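Local coordinates for protein endonuclease V (Bacillus subtilis, PDB 3GA2) that probably nicks double-stranded DNA at the second phosphodiester bond 3' to a deoxyinosine, using magnesium, in the repair of deaminated bases, at residues S31-P36 and Y195-S200; N40-V45 and P216-L221; K186-S191 and E212-I217. The protein carries 1 engineered substitution. One frame throughout, in Å; residues are numbered along the deposited sequence.

Contact 1 (S31-P36 and Y195-S200); sequences SPTIHP and YIDLDS
Three hydrogen bonds tie the loop 31-36 to the start of helix 198-207, and two of them end on Asp-197. Its backbone N donates to Pro-32 O over 2.9 Å, with the N-H bent (135°). Its side chain accepts from Thr-33: OG1 lies 2.9 Å from Asp-197 OD2 and comes almost in line with that C-O bond. The third bond is straighter. Ile-34 N gives its hydrogen to Ser-200 OG at 2.9 Å and 168°.

Asp-197 is also the N-cap of the helix. Its CG sits between the backbone N and the carbonyl carbon (chi1 60°), and OD1 receives Ser-200 N at 2.6 Å, the capping bond. Ser-200 OG donates to the same OD1 from the syn side, somewhat out of the carboxylate plane. This hydroxyl therefore gives to the cap and accepts from the loop, a double role that serine suits. Aspartate fits its place because one oxygen can serve the helix while the other serves Thr-33; three donors thus reach the carboxylate, which probably stabilises its negative charge.

Apolar contacts fill the rest. Ile-34 CG2 presses on Ile-196 CD1 at 3.4 Å, a tight fit, with Ser-200 CB close by. Pro-32 lays CB and CG against the carbonyl of Tyr-195, CB being 3.2 Å from Tyr-195 O; the ring also restricts phi of Pro-32, which suits this extended piece of loop.

The contact lies toward the periphery of the fold, away from the predicted metal ligands. Tyr-195 leans on helix 128-136, Ile-34 reaches Ile-204 farther down helix 198-207, and Leu-198 on the same first turn packs on strands 173-179 and 188-194.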
loop_
_atom_site.group_PDB
_atom_site.type_symbol
_atom_site.label_atom_id
_atom_site.label_comp_id
_atom_site.label_asym_id
_atom_site.label_seq_id
_atom_site.Cartn_x
_atom_site.Cartn_y
_atom_site.Cartn_z
ATOM N N SER A 31 -1.799 -16.481 -5.932
ATOM C CA SER A 31 -1.274 -17.831 -5.749
ATOM C C SER A 31 0.188 -17.898 -5.310
ATOM O O SER A 31 0.587 -18.821 -4.599
ATOM C CB SER A 31 -1.424 -18.624 -7.043
ATOM O OG SER A 31 -0.555 -18.112 -8.036
ATOM N N PRO A 32 1.011 -16.928 -5.732
ATOM C CA PRO A 32 2.423 -16.951 -5.343
ATOM C C PRO A 32 2.692 -17.064 -3.836
ATOM O O PRO A 32 2.091 -16.360 -3.024
ATOM C CB PRO A 32 2.954 -15.653 -5.943
ATOM C CG PRO A 32 2.118 -15.509 -7.189
ATOM C CD PRO A 32 0.744 -15.817 -6.664
ATOM N N THR A 33 3.593 -17.972 -3.477
ATOM C CA THR A 33 3.976 -18.171 -2.088
ATOM C C THR A 33 5.381 -17.598 -1.977
ATOM O O THR A 33 6.256 -17.933 -2.772
ATOM C CB THR A 33 3.987 -19.676 -1.703
ATOM O OG1 THR A 33 2.648 -20.179 -1.695
ATOM C CG2 THR A 33 4.587 -19.875 -0.321
ATOM N N ILE A 34 5.600 -16.721 -1.005
ATOM C CA ILE A 34 6.913 -16.115 -0.857
ATOM C C ILE A 34 7.333 -16.061 0.598
ATOM O O ILE A 34 6.732 -15.356 1.409
ATOM C CB ILE A 34 6.930 -14.696 -1.500
ATOM C CG1 ILE A 34 8.300 -14.041 -1.331
ATOM C CG2 ILE A 34 5.848 -13.840 -0.889
ATOM C CD1 ILE A 34 8.542 -13.422 0.025
ATOM N N HIS A 35 8.367 -16.832 0.922
ATOM C CA HIS A 35 8.883 -16.889 2.281
ATOM C C HIS A 35 9.672 -15.644 2.623
ATOM O O HIS A 35 10.406 -15.105 1.793
ATOM C CB HIS A 35 9.795 -18.105 2.469
ATOM C CG HIS A 35 9.083 -19.416 2.386
ATOM N ND1 HIS A 35 8.703 -19.981 1.188
ATOM C CD2 HIS A 35 8.671 -20.268 3.353
ATOM C CE1 HIS A 35 8.088 -21.127 1.420
ATOM N NE2 HIS A 35 8.054 -21.325 2.726
ATOM N N PRO A 36 9.531 -15.177 3.865
ATOM C CA PRO A 36 10.223 -13.988 4.356
ATOM C C PRO A 36 11.738 -14.068 4.191
ATOM O O PRO A 36 12.371 -13.100 3.782
ATOM C CB PRO A 36 9.799 -13.933 5.818
ATOM C CG PRO A 36 8.418 -14.496 5.777
ATOM C CD PRO A 36 8.584 -15.686 4.871
ATOM N N TYR A 195 0.029 -10.791 -6.666
ATOM C CA TYR A 195 1.178 -11.670 -6.856
ATOM C C TYR A 195 1.733 -12.272 -5.563
ATOM O O TYR A 195 2.936 -12.518 -5.448
ATOM C CB TYR A 195 2.293 -10.910 -7.584
ATOM C CG TYR A 195 1.835 -10.192 -8.833
ATOM C CD1 TYR A 195 1.102 -10.853 -9.807
ATOM C CD2 TYR A 195 2.156 -8.858 -9.049
ATOM C CE1 TYR A 195 0.699 -10.201 -10.974
ATOM C CE2 TYR A 195 1.762 -8.197 -10.207
ATOM C CZ TYR A 195 1.036 -8.871 -11.165
ATOM O OH TYR A 195 0.661 -8.210 -12.317
ATOM N N ILE A 196 0.856 -12.518 -4.596
ATOM C CA ILE A 196 1.274 -13.079 -3.315
ATOM C C ILE A 196 0.040 -13.547 -2.542
ATOM O O ILE A 196 -1.021 -12.927 -2.635
ATOM C CB ILE A 196 2.027 -12.005 -2.498
ATOM C CG1 ILE A 196 2.536 -12.577 -1.180
ATOM C CG2 ILE A 196 1.089 -10.827 -2.219
ATOM C CD1 ILE A 196 3.369 -11.568 -0.373
ATOM N N ASP A 197 0.176 -14.638 -1.787
ATOM C CA ASP A 197 -0.944 -15.157 -1.007
ATOM C C ASP A 197 -1.043 -14.489 0.365
ATOM O O ASP A 197 -0.126 -13.785 0.800
ATOM C CB ASP A 197 -0.858 -16.684 -0.850
ATOM C CG ASP A 197 0.403 -17.147 -0.150
ATOM O OD1 ASP A 197 0.968 -16.403 0.668
ATOM O OD2 ASP A 197 0.829 -18.290 -0.409
ATOM N N LEU A 198 -2.170 -14.697 1.037
ATOM C CA LEU A 198 -2.395 -14.091 2.342
ATOM C C LEU A 198 -1.387 -14.553 3.386
ATOM O O LEU A 198 -0.924 -13.765 4.207
ATOM C CB LEU A 198 -3.814 -14.393 2.830
ATOM C CG LEU A 198 -4.206 -13.654 4.113
ATOM C CD1 LEU A 198 -3.877 -12.169 3.964
ATOM C CD2 LEU A 198 -5.701 -13.846 4.395
ATOM N N ASP A 199 -1.050 -15.835 3.347
ATOM C CA ASP A 199 -0.102 -16.395 4.292
ATOM C C ASP A 199 1.236 -15.678 4.223
ATOM O O ASP A 199 1.807 -15.312 5.247
ATOM C CB ASP A 199 0.116 -17.874 4.005
ATOM C CG ASP A 199 0.551 -18.628 5.223
ATOM O OD1 ASP A 199 -0.295 -18.813 6.124
ATOM O OD2 ASP A 199 1.729 -19.035 5.292
ATOM N N SER A 200 1.738 -15.484 3.007
ATOM C CA SER A 200 3.019 -14.820 2.826
ATOM C C SER A 200 2.906 -13.351 3.203
ATOM O O SER A 200 3.822 -12.792 3.792
ATOM C CB SER A 200 3.491 -14.957 1.377
ATOM O OG SER A 200 3.582 -16.328 0.997
#

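Contact 2 (N40-V45 and P216-L221); sequences NTTAGV and PIPVRL. Engineered in segment 40-45: Thr-42 (natural residue Gly).
Pro-218 places CB against the backbone of Gly-44, and these two residues account for most of the surface buried where strand 41-45 meets the first turn of helix 217-221. Pro-218 CB lies 3.8 Å from Gly-44 CA, while on the helix backbone Pro-218 O is equally near that carbon. Proline suits the opening turn of a helix, since an N-H there would have no acceptor one turn back, and its compact ring offers a smooth apolar surface to the strand.

Gly-44 matters for what it lacks. A beta carbon on this residue would point at the helix and run into Pro-218 O and Val-219 N. With hydrogens alone on that side, the axes of the two short segments approach to 6.4 Å, inclined at 36° with their N-to-C directions broadly alike.

Val-219 follows on the helix, its backbone N 4.2 Å from Gly-44 CA. Its side chain touches Leu-114 and Asp-116 of strand 113-116; Asp-116 and the nearby Asp-46 are predicted magnesium ligands, so the contact adjoins the probable active site.

At the other end Thr-42, an engineered residue where the natural protein has glycine, also points toward the helix. Its OG1, between the backbone N and the carbonyl carbon (chi1 74°), ends 3.4 Å from Pro-218 CG. This hydroxyl is buried and has no polar partner in the model.

No hydrogen bond crosses between the segments: Thr-42 and Gly-44 bond through their backbones to strand 55-66, whereas Arg-220 N and Leu-221 N bond back within the helix. Fit of shape holds the helix start to strand 41-52, which implies a close join by packing beside the predicted metal site.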
loop_
_atom_site.group_PDB
_atom_site.type_symbol
_atom_site.label_atom_id
_atom_site.label_comp_id
_atom_site.label_asym_id
_atom_site.label_seq_id
_atom_site.Cartn_x
_atom_site.Cartn_y
_atom_site.Cartn_z
ATOM N N ASN A 40 15.555 -10.479 -0.733
ATOM C CA ASN A 40 16.716 -9.633 -0.484
ATOM C C ASN A 40 16.337 -8.251 0.050
ATOM O O ASN A 40 17.019 -7.702 0.915
ATOM C CB ASN A 40 17.534 -9.448 -1.771
ATOM C CG ASN A 40 18.063 -10.760 -2.331
ATOM O OD1 ASN A 40 18.773 -11.496 -1.650
ATOM N ND2 ASN A 40 17.720 -11.052 -3.586
ATOM N N THR A 41 15.254 -7.688 -0.477
ATOM C CA THR A 41 14.806 -6.365 -0.067
ATOM C C THR A 41 13.280 -6.240 -0.018
ATOM O O THR A 41 12.556 -7.004 -0.655
ATOM C CB THR A 41 15.328 -5.287 -1.043
ATOM O OG1 THR A 41 14.917 -5.614 -2.377
ATOM C CG2 THR A 41 16.840 -5.201 -0.992
ATOM N N THR A 42 12.803 -5.280 0.765
ATOM C CA THR A 42 11.377 -5.008 0.865
ATOM C C THR A 42 11.275 -3.483 0.852
ATOM O O THR A 42 12.130 -2.787 1.412
ATOM C CB THR A 42 10.733 -5.597 2.166
ATOM O OG1 THR A 42 11.103 -4.812 3.300
ATOM C CG2 THR A 42 11.183 -7.027 2.390
ATOM N N ALA A 43 10.263 -2.950 0.181
ATOM C CA ALA A 43 10.104 -1.504 0.124
ATOM C C ALA A 43 8.800 -1.091 0.782
ATOM O O ALA A 43 7.860 -1.883 0.874
ATOM C CB ALA A 43 10.140 -1.026 -1.334
ATOM N N GLY A 44 8.762 0.151 1.245
ATOM C CA GLY A 44 7.568 0.679 1.878
ATOM C C GLY A 44 7.136 1.904 1.102
ATOM O O GLY A 44 7.976 2.716 0.717
ATOM N N VAL A 45 5.832 2.043 0.875
ATOM C CA VAL A 45 5.303 3.168 0.120
ATOM C C VAL A 45 4.241 3.919 0.910
ATOM O O VAL A 45 3.350 3.314 1.517
ATOM C CB VAL A 45 4.640 2.698 -1.199
ATOM C CG1 VAL A 45 4.369 3.890 -2.107
ATOM C CG2 VAL A 45 5.528 1.683 -1.898
ATOM N N PRO A 216 4.610 -2.045 9.840
ATOM C CA PRO A 216 5.886 -2.719 9.571
ATOM C C PRO A 216 6.989 -1.703 9.293
ATOM O O PRO A 216 6.730 -0.639 8.733
ATOM C CB PRO A 216 5.564 -3.620 8.375
ATOM C CG PRO A 216 4.367 -2.965 7.736
ATOM C CD PRO A 216 3.559 -2.484 8.908
ATOM N N ILE A 217 8.215 -2.031 9.694
ATOM C CA ILE A 217 9.358 -1.135 9.530
ATOM C C ILE A 217 9.382 -0.295 8.252
ATOM O O ILE A 217 9.449 0.926 8.322
ATOM C CB ILE A 217 10.694 -1.905 9.648
ATOM C CG1 ILE A 217 10.817 -2.512 11.047
ATOM C CG2 ILE A 217 11.865 -0.969 9.413
ATOM C CD1 ILE A 217 11.975 -3.482 11.187
ATOM N N PRO A 218 9.331 -0.934 7.071
ATOM C CA PRO A 218 9.355 -0.192 5.802
ATOM C C PRO A 218 8.268 0.879 5.693
ATOM O O PRO A 218 8.539 2.006 5.278
ATOM C CB PRO A 218 9.169 -1.288 4.757
ATOM C CG PRO A 218 9.782 -2.475 5.406
ATOM C CD PRO A 218 9.261 -2.382 6.819
ATOM N N VAL A 219 7.041 0.520 6.061
ATOM C CA VAL A 219 5.916 1.444 5.986
ATOM C C VAL A 219 6.016 2.554 7.026
ATOM O O VAL A 219 5.681 3.701 6.744
ATOM C CB VAL A 219 4.572 0.696 6.155
ATOM C CG1 VAL A 219 3.409 1.658 5.970
ATOM C CG2 VAL A 219 4.478 -0.432 5.136
ATOM N N ARG A 220 6.480 2.218 8.226
ATOM C CA ARG A 220 6.614 3.222 9.276
ATOM C C ARG A 220 7.633 4.279 8.847
ATOM O O ARG A 220 7.441 5.472 9.089
ATOM C CB ARG A 220 7.067 2.574 10.586
ATOM C CG ARG A 220 7.257 3.561 11.724
ATOM C CD ARG A 220 8.065 2.956 12.859
ATOM N NE ARG A 220 8.078 3.835 14.027
ATOM C CZ ARG A 220 8.777 3.606 15.134
ATOM N NH1 ARG A 220 9.534 2.519 15.230
ATOM N NH2 ARG A 220 8.714 4.459 16.149
ATOM N N LEU A 221 8.716 3.841 8.209
ATOM C CA LEU A 221 9.738 4.771 7.750
ATOM C C LEU A 221 9.222 5.654 6.613
ATOM O O LEU A 221 9.471 6.855 6.592
ATOM C CB LEU A 221 11.003 4.012 7.317
ATOM C CG LEU A 221 11.743 3.391 8.510
ATOM C CD1 LEU A 221 12.969 2.621 8.052
ATOM C CD2 LEU A 221 12.141 4.505 9.479
#

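Contact 3 (K186-S191 and E212-I217); sequences KPIFLS and ESRLPI
The start of strand 188-194, an inner strand of the RNase H-like sheet, is met by the loop joining helices 198-207 and 217-235, and Arg-214 of that loop makes most of the contact, lying across Lys-186, Pro-187 and Ile-188. Its CG sits between the backbone N and the carbonyl carbon (chi1 56°), and from there the chain runs extended as far as NE. Midway, CD comes within 3.1 Å of Lys-186 O. At the tip, NH1 makes a weak, bent hydrogen bond to Pro-187 O (3.1 Å, 122°), which lies at the guanidinium edge near its plane.

The extended Lys-186 chain crosses this tip at a slant, with its CD 3.5 Å from Arg-214 NH1. The two like-charged ends stay apart, NZ being 4.8 Å from NH1.

The side chains of Ile-188 and Arg-214 run alongside each other in opposite senses. Ile-188 CG2 meets both the arginine stem, at Arg-214 CD (3.9 Å), and the leucine, at Leu-215 CD2 (4.1 Å). It also lies 3.4 Å from Arg-214 O, which is hydrogen-bonded to Thr-181 OG1. The side chain of Leu-215 is about 5 Å from that of Asp-116, a predicted magnesium ligand.

Arginine suits this place by pairing a long methylene stem, which packs on isoleucine, with a head that seeks carbonyls. Besides Pro-187 O, NH1 bonds Lys-145 O, which also takes a weak bond from Lys-186 NZ; sharing that oxygen may ease the repulsion between the two cations.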
loop_
_atom_site.group_PDB
_atom_site.type_symbol
_atom_site.label_atom_id
_atom_site.label_comp_id
_atom_site.label_asym_id
_atom_site.label_seq_id
_atom_site.Cartn_x
_atom_site.Cartn_y
_atom_site.Cartn_z
ATOM N N LYS A 186 -4.302 -0.398 18.621
ATOM C CA LYS A 186 -5.179 -0.611 17.471
ATOM C C LYS A 186 -4.538 -1.507 16.422
ATOM O O LYS A 186 -3.393 -1.306 16.029
ATOM C CB LYS A 186 -5.555 0.726 16.826
ATOM C CG LYS A 186 -6.583 0.612 15.703
ATOM C CD LYS A 186 -6.921 1.989 15.151
ATOM C CE LYS A 186 -7.997 1.938 14.082
ATOM N NZ LYS A 186 -8.269 3.302 13.538
ATOM N N PRO A 187 -5.276 -2.513 15.946
ATOM C CA PRO A 187 -4.710 -3.405 14.936
ATOM C C PRO A 187 -4.664 -2.747 13.563
ATOM O O PRO A 187 -5.223 -1.668 13.358
ATOM C CB PRO A 187 -5.653 -4.602 14.976
ATOM C CG PRO A 187 -6.970 -3.963 15.280
ATOM C CD PRO A 187 -6.619 -2.959 16.353
ATOM N N ILE A 188 -3.967 -3.386 12.634
ATOM C CA ILE A 188 -3.899 -2.871 11.278
ATOM C C ILE A 188 -4.713 -3.828 10.421
ATOM O O ILE A 188 -5.086 -4.913 10.868
ATOM C CB ILE A 188 -2.456 -2.812 10.745
ATOM C CG1 ILE A 188 -1.792 -4.184 10.871
ATOM C CG2 ILE A 188 -1.675 -1.732 11.486
ATOM C CD1 ILE A 188 -0.596 -4.354 9.975
ATOM N N PHE A 189 -4.994 -3.421 9.190
ATOM C CA PHE A 189 -5.774 -4.250 8.298
ATOM C C PHE A 189 -4.965 -4.675 7.098
ATOM O O PHE A 189 -4.618 -3.879 6.237
ATOM C CB PHE A 189 -7.049 -3.507 7.926
ATOM C CG PHE A 189 -7.843 -3.125 9.123
ATOM C CD1 PHE A 189 -7.677 -1.874 9.714
ATOM C CD2 PHE A 189 -8.652 -4.065 9.752
ATOM C CE1 PHE A 189 -8.299 -1.568 10.920
ATOM C CE2 PHE A 189 -9.279 -3.770 10.959
ATOM C CZ PHE A 189 -9.098 -2.518 11.547
ATOM N N LEU A 190 -4.673 -5.967 7.084
ATOM C CA LEU A 190 -3.850 -6.597 6.077
ATOM C C LEU A 190 -4.594 -7.232 4.930
ATOM O O LEU A 190 -5.594 -7.924 5.129
ATOM C CB LEU A 190 -2.995 -7.672 6.746
ATOM C CG LEU A 190 -2.111 -8.536 5.834
ATOM C CD1 LEU A 190 -0.851 -7.756 5.487
ATOM C CD2 LEU A 190 -1.728 -9.842 6.548
ATOM N N SER A 191 -4.087 -7.004 3.728
ATOM C CA SER A 191 -4.665 -7.611 2.542
ATOM C C SER A 191 -3.548 -7.839 1.551
ATOM O O SER A 191 -2.541 -7.129 1.552
ATOM C CB SER A 191 -5.742 -6.716 1.914
ATOM O OG SER A 191 -5.203 -5.512 1.411
ATOM N N GLU A 212 7.395 -1.024 18.508
ATOM C CA GLU A 212 7.628 0.416 18.519
ATOM C C GLU A 212 6.451 1.075 17.800
ATOM O O GLU A 212 6.045 2.189 18.132
ATOM C CB GLU A 212 8.930 0.744 17.782
ATOM C CG GLU A 212 9.738 1.875 18.395
ATOM C CD GLU A 212 10.537 1.432 19.611
ATOM O OE1 GLU A 212 9.931 0.912 20.573
ATOM O OE2 GLU A 212 11.775 1.609 19.601
ATOM N N SER A 213 5.913 0.366 16.811
ATOM C CA SER A 213 4.777 0.844 16.032
ATOM C C SER A 213 3.966 -0.328 15.508
ATOM O O SER A 213 4.444 -1.464 15.467
ATOM C CB SER A 213 5.251 1.688 14.852
ATOM O OG SER A 213 5.929 2.847 15.304
ATOM N N ARG A 214 2.733 -0.056 15.105
ATOM C CA ARG A 214 1.881 -1.114 14.575
ATOM C C ARG A 214 2.100 -1.271 13.073
ATOM O O ARG A 214 1.531 -2.164 12.448
ATOM C CB ARG A 214 0.412 -0.802 14.853
ATOM C CG ARG A 214 -0.048 0.534 14.319
ATOM C CD ARG A 214 -1.534 0.725 14.566
ATOM N NE ARG A 214 -1.999 2.008 14.047
ATOM C CZ ARG A 214 -3.173 2.190 13.457
ATOM N NH1 ARG A 214 -4.012 1.170 13.305
ATOM N NH2 ARG A 214 -3.506 3.391 13.018
ATOM N N LEU A 215 2.923 -0.402 12.498
ATOM C CA LEU A 215 3.207 -0.474 11.076
ATOM C C LEU A 215 4.542 -1.155 10.839
ATOM O O LEU A 215 5.513 -0.891 11.544
ATOM C CB LEU A 215 3.270 0.923 10.458
ATOM C CG LEU A 215 2.042 1.814 10.608
ATOM C CD1 LEU A 215 2.339 3.145 9.941
ATOM C CD2 LEU A 215 0.818 1.159 9.980
ATOM N N PRO A 216 4.610 -2.045 9.840
ATOM C CA PRO A 216 5.886 -2.719 9.571
ATOM C C PRO A 216 6.989 -1.703 9.293
ATOM O O PRO A 216 6.730 -0.639 8.733
ATOM C CB PRO A 216 5.564 -3.620 8.375
ATOM C CG PRO A 216 4.367 -2.965 7.736
ATOM C CD PRO A 216 3.559 -2.484 8.908
ATOM N N ILE A 217 8.215 -2.031 9.694
ATOM C CA ILE A 217 9.358 -1.135 9.530
ATOM C C ILE A 217 9.382 -0.295 8.252
ATOM O O ILE A 217 9.449 0.926 8.322
ATOM C CB ILE A 217 10.694 -1.905 9.648
ATOM C CG1 ILE A 217 10.817 -2.512 11.047
ATOM C CG2 ILE A 217 11.865 -0.969 9.413
ATOM C CD1 ILE A 217 11.975 -3.482 11.187
#

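How the contacts relate
Along the chain the segments run 31-36, 40-45, 186-191, 195-200, 212-217 and 216-221, so contact 1 crosses both of the others, while contacts 2 and 3 end on the same stretch and share Pro-216 and Ile-217. Centres of contacts 2 and 3 lie about 12 Å apart; contact 1 is about 17 Å from contact 2 and 18 Å from contact 3. Leu-198 on helix 198-207 packs against Leu-190 on strand 188-194, connecting contacts 1 and 3. Contacts 2 and 3 reach the same mixed sheet: strands 41-52 and 113-116 carry the two predicted magnesium ligands, and 188-194 lies beyond 140-144.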